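Local coordinates for protein phosphate transporter (Thermotoga maritima MSB8, PDB 6L85) that imports inorganic phosphate across the membrane in a sodium-dependent manner, as a bacterial relative of the human SLC20 phosphate carriers, at residues L10-M14 / L87-S91; I18-D22 / Y102-T106; H108-G113 / I381-A386. One frame throughout, in Å; residues are numbered along the deposited sequence.

Contact 1. Residues L10-M14 / L87-S91; sequences LGFIM and LIAAS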
# COMPACT_ATOMS: atom_id res chain seq x y z
N LEU B 10 4.66 -24.09 15.44
CA LEU B 10 4.48 -23.39 16.70
C LEU B 10 4.38 -21.88 16.49
O LEU B 10 3.55 -21.21 17.13
CB LEU B 10 5.64 -23.74 17.65
CG LEU B 10 5.58 -25.17 18.20
CD1 LEU B 10 6.80 -25.51 19.08
CD2 LEU B 10 4.28 -25.37 18.97
N GLY B 11 5.21 -21.32 15.60
CA GLY B 11 5.10 -19.90 15.29
C GLY B 11 3.77 -19.58 14.64
O GLY B 11 3.17 -18.54 14.91
N PHE B 12 3.27 -20.49 13.81
CA PHE B 12 1.96 -20.26 13.21
C PHE B 12 0.88 -20.23 14.27
O PHE B 12 -0.01 -19.38 14.25
CB PHE B 12 1.64 -21.32 12.16
CG PHE B 12 0.31 -21.13 11.55
CD1 PHE B 12 0.16 -20.30 10.44
CD2 PHE B 12 -0.81 -21.71 12.12
CE1 PHE B 12 -1.09 -20.09 9.91
CE2 PHE B 12 -2.06 -21.50 11.58
CZ PHE B 12 -2.20 -20.68 10.48
N ILE B 13 0.91 -21.18 15.21
CA ILE B 13 -0.10 -21.22 16.26
C ILE B 13 -0.04 -19.96 17.12
O ILE B 13 -1.07 -19.36 17.46
CB ILE B 13 0.06 -22.51 17.09
CG1 ILE B 13 -0.27 -23.73 16.22
CG2 ILE B 13 -0.78 -22.45 18.36
CD1 ILE B 13 -0.07 -25.06 16.95
N MET B 14 1.17 -19.54 17.49
CA MET B 14 1.31 -18.31 18.25
C MET B 14 0.73 -17.11 17.48
O MET B 14 0.01 -16.29 18.05
CB MET B 14 2.78 -18.09 18.59
CG MET B 14 3.06 -16.81 19.30
SD MET B 14 2.50 -16.86 21.01
CE MET B 14 2.73 -15.15 21.46
N LEU B 87 7.14 -20.13 22.76
CA LEU B 87 6.01 -20.12 21.83
C LEU B 87 4.89 -21.03 22.33
O LEU B 87 3.72 -20.63 22.37
CB LEU B 87 6.45 -20.56 20.42
CG LEU B 87 7.22 -19.59 19.50
CD1 LEU B 87 7.76 -20.31 18.28
CD2 LEU B 87 6.38 -18.37 19.06
N ILE B 88 5.24 -22.26 22.73
CA ILE B 88 4.24 -23.20 23.26
C ILE B 88 3.49 -22.57 24.43
O ILE B 88 2.25 -22.57 24.47
CB ILE B 88 4.92 -24.51 23.70
CG1 ILE B 88 5.49 -25.27 22.50
CG2 ILE B 88 3.93 -25.39 24.47
CD1 ILE B 88 5.93 -26.70 22.83
N ALA B 89 4.23 -22.02 25.40
CA ALA B 89 3.62 -21.56 26.65
C ALA B 89 2.73 -20.35 26.42
O ALA B 89 1.60 -20.27 26.94
CB ALA B 89 4.70 -21.23 27.69
N ALA B 90 3.25 -19.36 25.67
CA ALA B 90 2.47 -18.16 25.38
C ALA B 90 1.23 -18.51 24.58
O ALA B 90 0.13 -18.05 24.91
CB ALA B 90 3.33 -17.13 24.65
N SER B 91 1.37 -19.32 23.53
CA SER B 91 0.21 -19.71 22.73
C SER B 91 -0.86 -20.33 23.60
O SER B 91 -2.05 -20.03 23.45
CB SER B 91 0.63 -20.72 21.66
OG SER B 91 1.44 -20.10 20.70
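Apolar packing does most of the work between 10-14 and 87-91. Leu10 packs with its CB 4.1 Å from Leu87 CD1 and its CD1 methyl 3.7 Å from Ile88 CG1. One turn on, Met14 closes over the other methyl of Leu87 (Met14 CB to Leu87 CD2, 3.6 Å) and extends its sulphur to Ala90, with SD 3.7 Å from CB. The backbone N of Gly11 lies 3.8 Å from Leu87 CD1.

The polar element is Ser91. No hydrogen bond crosses the interface; Ser91 OG instead donates to Leu87 O of its own helix (2.9 Å), which lets the small residue press against the partner backbone, OG being 3.0 Å from Met14 CA. The closest CA pair, Met14 and Ser91, is accordingly just 4.8 Å apart.

The segment axes approach to 9.1 Å at 23°, running in the same direction: near-parallel helix packing in the helical bundle of this membrane transporter, joining helix 2-32 to helix 76-99.

Contact 2. Residues I18-D22 / Y102-T106; sequences IGAND and YPVST. With NA (sodium ion), chain Q; PO4 (phosphate ion), chain P.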
# COMPACT_ATOMS: atom_id res chain seq x y z
N ILE B 18 -2.40 -14.55 18.42
CA ILE B 18 -2.32 -13.09 18.45
C ILE B 18 -3.47 -12.46 17.66
O ILE B 18 -4.16 -11.54 18.13
CB ILE B 18 -0.95 -12.62 17.92
CG1 ILE B 18 0.19 -13.07 18.84
CG2 ILE B 18 -0.93 -11.12 17.71
CD1 ILE B 18 1.59 -12.92 18.22
N GLY B 19 -3.65 -12.90 16.40
CA GLY B 19 -4.73 -12.34 15.60
C GLY B 19 -6.08 -12.50 16.27
O GLY B 19 -6.86 -11.54 16.36
N ALA B 20 -6.32 -13.69 16.84
CA ALA B 20 -7.58 -13.99 17.50
C ALA B 20 -7.83 -13.06 18.69
O ALA B 20 -8.94 -12.52 18.84
CB ALA B 20 -7.59 -15.44 17.97
N ASN B 21 -6.81 -12.86 19.54
CA ASN B 21 -7.04 -12.05 20.74
C ASN B 21 -7.07 -10.56 20.45
O ASN B 21 -7.75 -9.82 21.17
CB ASN B 21 -5.96 -12.31 21.80
CG ASN B 21 -6.45 -11.95 23.21
OD1 ASN B 21 -6.19 -10.85 23.74
ND2 ASN B 21 -7.19 -12.88 23.81
N ASP B 22 -6.32 -10.10 19.46
CA ASP B 22 -6.08 -8.67 19.34
C ASP B 22 -6.85 -7.96 18.24
O ASP B 22 -6.76 -6.73 18.17
CB ASP B 22 -4.59 -8.40 19.12
CG ASP B 22 -3.73 -8.66 20.36
OD1 ASP B 22 -4.27 -9.04 21.41
OD2 ASP B 22 -2.51 -8.49 20.27
N TYR B 102 -11.36 -13.23 26.94
CA TYR B 102 -10.68 -12.18 27.69
C TYR B 102 -9.54 -11.58 26.89
O TYR B 102 -8.70 -12.33 26.35
CB TYR B 102 -10.16 -12.73 29.02
CG TYR B 102 -11.25 -12.92 30.05
CD1 TYR B 102 -12.05 -14.05 30.04
CD2 TYR B 102 -11.51 -11.95 31.02
CE1 TYR B 102 -13.07 -14.23 30.98
CE2 TYR B 102 -12.53 -12.12 31.96
CZ TYR B 102 -13.30 -13.26 31.94
OH TYR B 102 -14.30 -13.44 32.87
N PRO B 103 -9.49 -10.26 26.75
CA PRO B 103 -8.35 -9.60 26.08
C PRO B 103 -7.13 -9.58 27.00
O PRO B 103 -7.19 -9.01 28.10
CB PRO B 103 -8.88 -8.18 25.82
CG PRO B 103 -9.90 -7.95 26.93
CD PRO B 103 -10.47 -9.30 27.29
N VAL B 104 -6.04 -10.20 26.55
CA VAL B 104 -4.77 -10.24 27.28
C VAL B 104 -3.65 -9.72 26.37
O VAL B 104 -3.80 -9.61 25.15
CB VAL B 104 -4.41 -11.66 27.79
CG1 VAL B 104 -5.44 -12.15 28.80
CG2 VAL B 104 -4.30 -12.65 26.62
N SER B 105 -2.49 -9.45 26.98
CA SER B 105 -1.31 -9.02 26.23
C SER B 105 -0.51 -10.23 25.77
O SER B 105 0.05 -10.96 26.59
CB SER B 105 -0.43 -8.11 27.07
OG SER B 105 0.80 -7.86 26.40
N THR B 106 -0.44 -10.42 24.44
CA THR B 106 0.41 -11.45 23.85
C THR B 106 1.88 -11.08 23.94
O THR B 106 2.74 -11.96 23.94
CB THR B 106 0.01 -11.70 22.37
OG1 THR B 106 0.43 -10.60 21.54
CG2 THR B 106 -1.52 -11.87 22.21
NA NA Q . -4.99 -8.56 23.55
P PO4 P . -0.65 -7.16 22.90
O1 PO4 P . -1.68 -6.47 23.80
O2 PO4 P . 0.65 -7.44 23.62
O3 PO4 P . -0.37 -6.25 21.71
O4 PO4 P . -1.18 -8.51 22.45
O HOH W 1 -7.18 -7.83 22.97
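A sodium ion bridges the two segments, held by Asn21 OD1 (2.6 Å), Asp22 OD1 (2.3 Å) and the backbone Val104 O (2.3 Å), with a water at 2.4 Å and Thr347 completing the site. Asn21 also pins the loop directly: its OD1 accepts from Val104 N (2.9 Å) while its ND2 donates to Tyr102 O (3.0 Å), so one amide spans Pro103, consistent with Val104 O being placed for the metal.

Beside the ion lies a phosphate. Thr106 N and OG1 both donate to its O4 (2.9 and 2.8 Å), and Ser105 OG donates to O2 (2.8 Å), placing anion and sodium in adjoining sites, as suits a sodium-coupled phosphate carrier. Asp22 OD2 lies 2.6 Å from phosphate O4; it is hydrogen-bonded to His254.

Packing is slight: Ile18 CG1 meets Thr106 OG1 at 3.7 Å. The 102-106 loop joins helix 76-99 to helix 106-121, with Ser105 as N-cap of the latter; Ile94 of helix 76-99 backs Asn21, and helix 368-400 flanks Tyr102 and Pro103.

Contact 3. Residues H108-G113 / I381-A386; sequences HSIVGG and IVPTVA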
# COMPACT_ATOMS: atom_id res chain seq x y z
N HIS B 108 3.28 -9.33 26.61
CA HIS B 108 3.65 -9.72 27.97
C HIS B 108 3.82 -11.22 28.06
O HIS B 108 4.77 -11.72 28.69
CB HIS B 108 2.61 -9.24 28.98
CG HIS B 108 2.58 -7.75 29.14
ND1 HIS B 108 1.85 -7.11 30.12
CD2 HIS B 108 3.20 -6.77 28.44
CE1 HIS B 108 2.02 -5.80 30.02
NE2 HIS B 108 2.82 -5.57 29.00
N SER B 109 2.94 -11.96 27.37
CA SER B 109 2.99 -13.42 27.39
C SER B 109 4.29 -13.94 26.80
O SER B 109 4.95 -14.80 27.39
CB SER B 109 1.78 -13.99 26.66
OG SER B 109 0.62 -13.33 27.09
N ILE B 110 4.68 -13.43 25.62
CA ILE B 110 5.85 -14.04 24.99
C ILE B 110 7.13 -13.61 25.71
O ILE B 110 8.09 -14.39 25.82
CB ILE B 110 5.91 -13.76 23.46
CG1 ILE B 110 6.98 -14.64 22.80
CG2 ILE B 110 6.21 -12.32 23.14
CD1 ILE B 110 6.61 -16.13 22.76
N VAL B 111 7.17 -12.37 26.23
CA VAL B 111 8.36 -11.94 26.98
C VAL B 111 8.50 -12.75 28.27
O VAL B 111 9.61 -13.19 28.62
CB VAL B 111 8.29 -10.42 27.27
CG1 VAL B 111 9.37 -10.01 28.30
CG2 VAL B 111 8.47 -9.64 25.97
N GLY B 112 7.39 -13.02 28.95
CA GLY B 112 7.42 -13.93 30.07
C GLY B 112 7.92 -15.30 29.69
O GLY B 112 8.72 -15.90 30.41
N GLY B 113 7.45 -15.83 28.55
CA GLY B 113 7.95 -17.12 28.10
C GLY B 113 9.47 -17.13 27.96
O GLY B 113 10.15 -18.06 28.43
N ILE B 381 -0.09 -12.73 34.09
CA ILE B 381 0.23 -13.41 32.83
C ILE B 381 1.74 -13.59 32.67
O ILE B 381 2.20 -14.67 32.26
CB ILE B 381 -0.41 -12.67 31.63
CG1 ILE B 381 -0.23 -13.47 30.33
CG2 ILE B 381 0.18 -11.28 31.44
CD1 ILE B 381 -1.09 -14.68 30.23
N VAL B 382 2.54 -12.58 33.00
CA VAL B 382 4.00 -12.71 32.86
C VAL B 382 4.54 -13.86 33.72
O VAL B 382 5.26 -14.72 33.17
CB VAL B 382 4.68 -11.37 33.13
CG1 VAL B 382 6.20 -11.54 33.06
CG2 VAL B 382 4.21 -10.32 32.13
N PRO B 383 4.24 -13.95 35.03
CA PRO B 383 4.75 -15.12 35.79
C PRO B 383 4.13 -16.44 35.37
O PRO B 383 4.83 -17.47 35.35
CB PRO B 383 4.41 -14.77 37.24
CG PRO B 383 3.30 -13.75 37.15
CD PRO B 383 3.62 -12.96 35.92
N THR B 384 2.84 -16.47 35.04
CA THR B 384 2.23 -17.72 34.60
C THR B 384 2.91 -18.26 33.35
O THR B 384 3.23 -19.46 33.26
CB THR B 384 0.74 -17.51 34.33
OG1 THR B 384 0.12 -16.94 35.48
CG2 THR B 384 0.06 -18.82 33.96
N VAL B 385 3.13 -17.40 32.36
CA VAL B 385 3.76 -17.88 31.13
C VAL B 385 5.22 -18.20 31.37
O VAL B 385 5.75 -19.18 30.82
CB VAL B 385 3.59 -16.88 29.98
CG1 VAL B 385 4.28 -17.40 28.74
CG2 VAL B 385 2.10 -16.66 29.68
N ALA B 386 5.91 -17.38 32.17
CA ALA B 386 7.30 -17.69 32.51
C ALA B 386 7.41 -19.08 33.14
O ALA B 386 8.25 -19.90 32.73
CB ALA B 386 7.88 -16.62 33.43
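Val385 lays its CG1 methyl against the backbone of helix 106-121, 3.0 Å from Ser109 O and 3.5 Å from Gly113 N, while its CG2 faces Ser109 CB at 4.0 Å. A turn earlier, Ile381 continues this side of the interface: its CG1 touches Ser109 OG at 3.4 Å and its CG2 approaches His108 CB at 4.0 Å. Val382 CG2 packs on the same His108 CB at 3.7 Å. The end of the histidine side chain leads away from 381-386, and its ring meets those of Trp139 and His348.

The backbones of the two segments are nearest at Gly112, its CA 4.5 Å from that of Ala386 and 3.9 Å from Val382 O. A CB here would lie about 2.7 Å from Val382 O, a clash, so the missing side chain permits the approach. Gly112 O then makes a CA-H...O contact with Ala386 CA at 3.1 Å. The segment axes pass 7.3 Å apart at 44°.

With no hydrogen bond between the segments, and Ser109 OG hydrogen-bonded to the O of the N-cap residue Ser105, cohesion rests on close fit: branched aliphatic side chains against glycine and serine backbone, a chemistry familiar from glycine-mediated helix packing in membrane proteins.

In the fold
The three contacts form a connected patch, their centres 12 to 13 Å apart. Contacts 1 and 2 follow each other along helix 2-32, and Met14 CE lies 4.0 Å from Thr106 O, so the packing of contact 1 runs directly into the phosphate- and sodium-binding loop; the Met14 side chain is about 9 Å from another bound sodium ion. Contact 3 begins just after that loop, in the helix whose N-terminus helps hold the phosphate. Contacts 1 and 3 meet side by side: Ala90 CB is 3.9 Å from both Ile110 CD1 and Ser109 O, and Ala90 N is 3.8 Å from Val385 CG1. Two packing contacts thus adjoin one binding site.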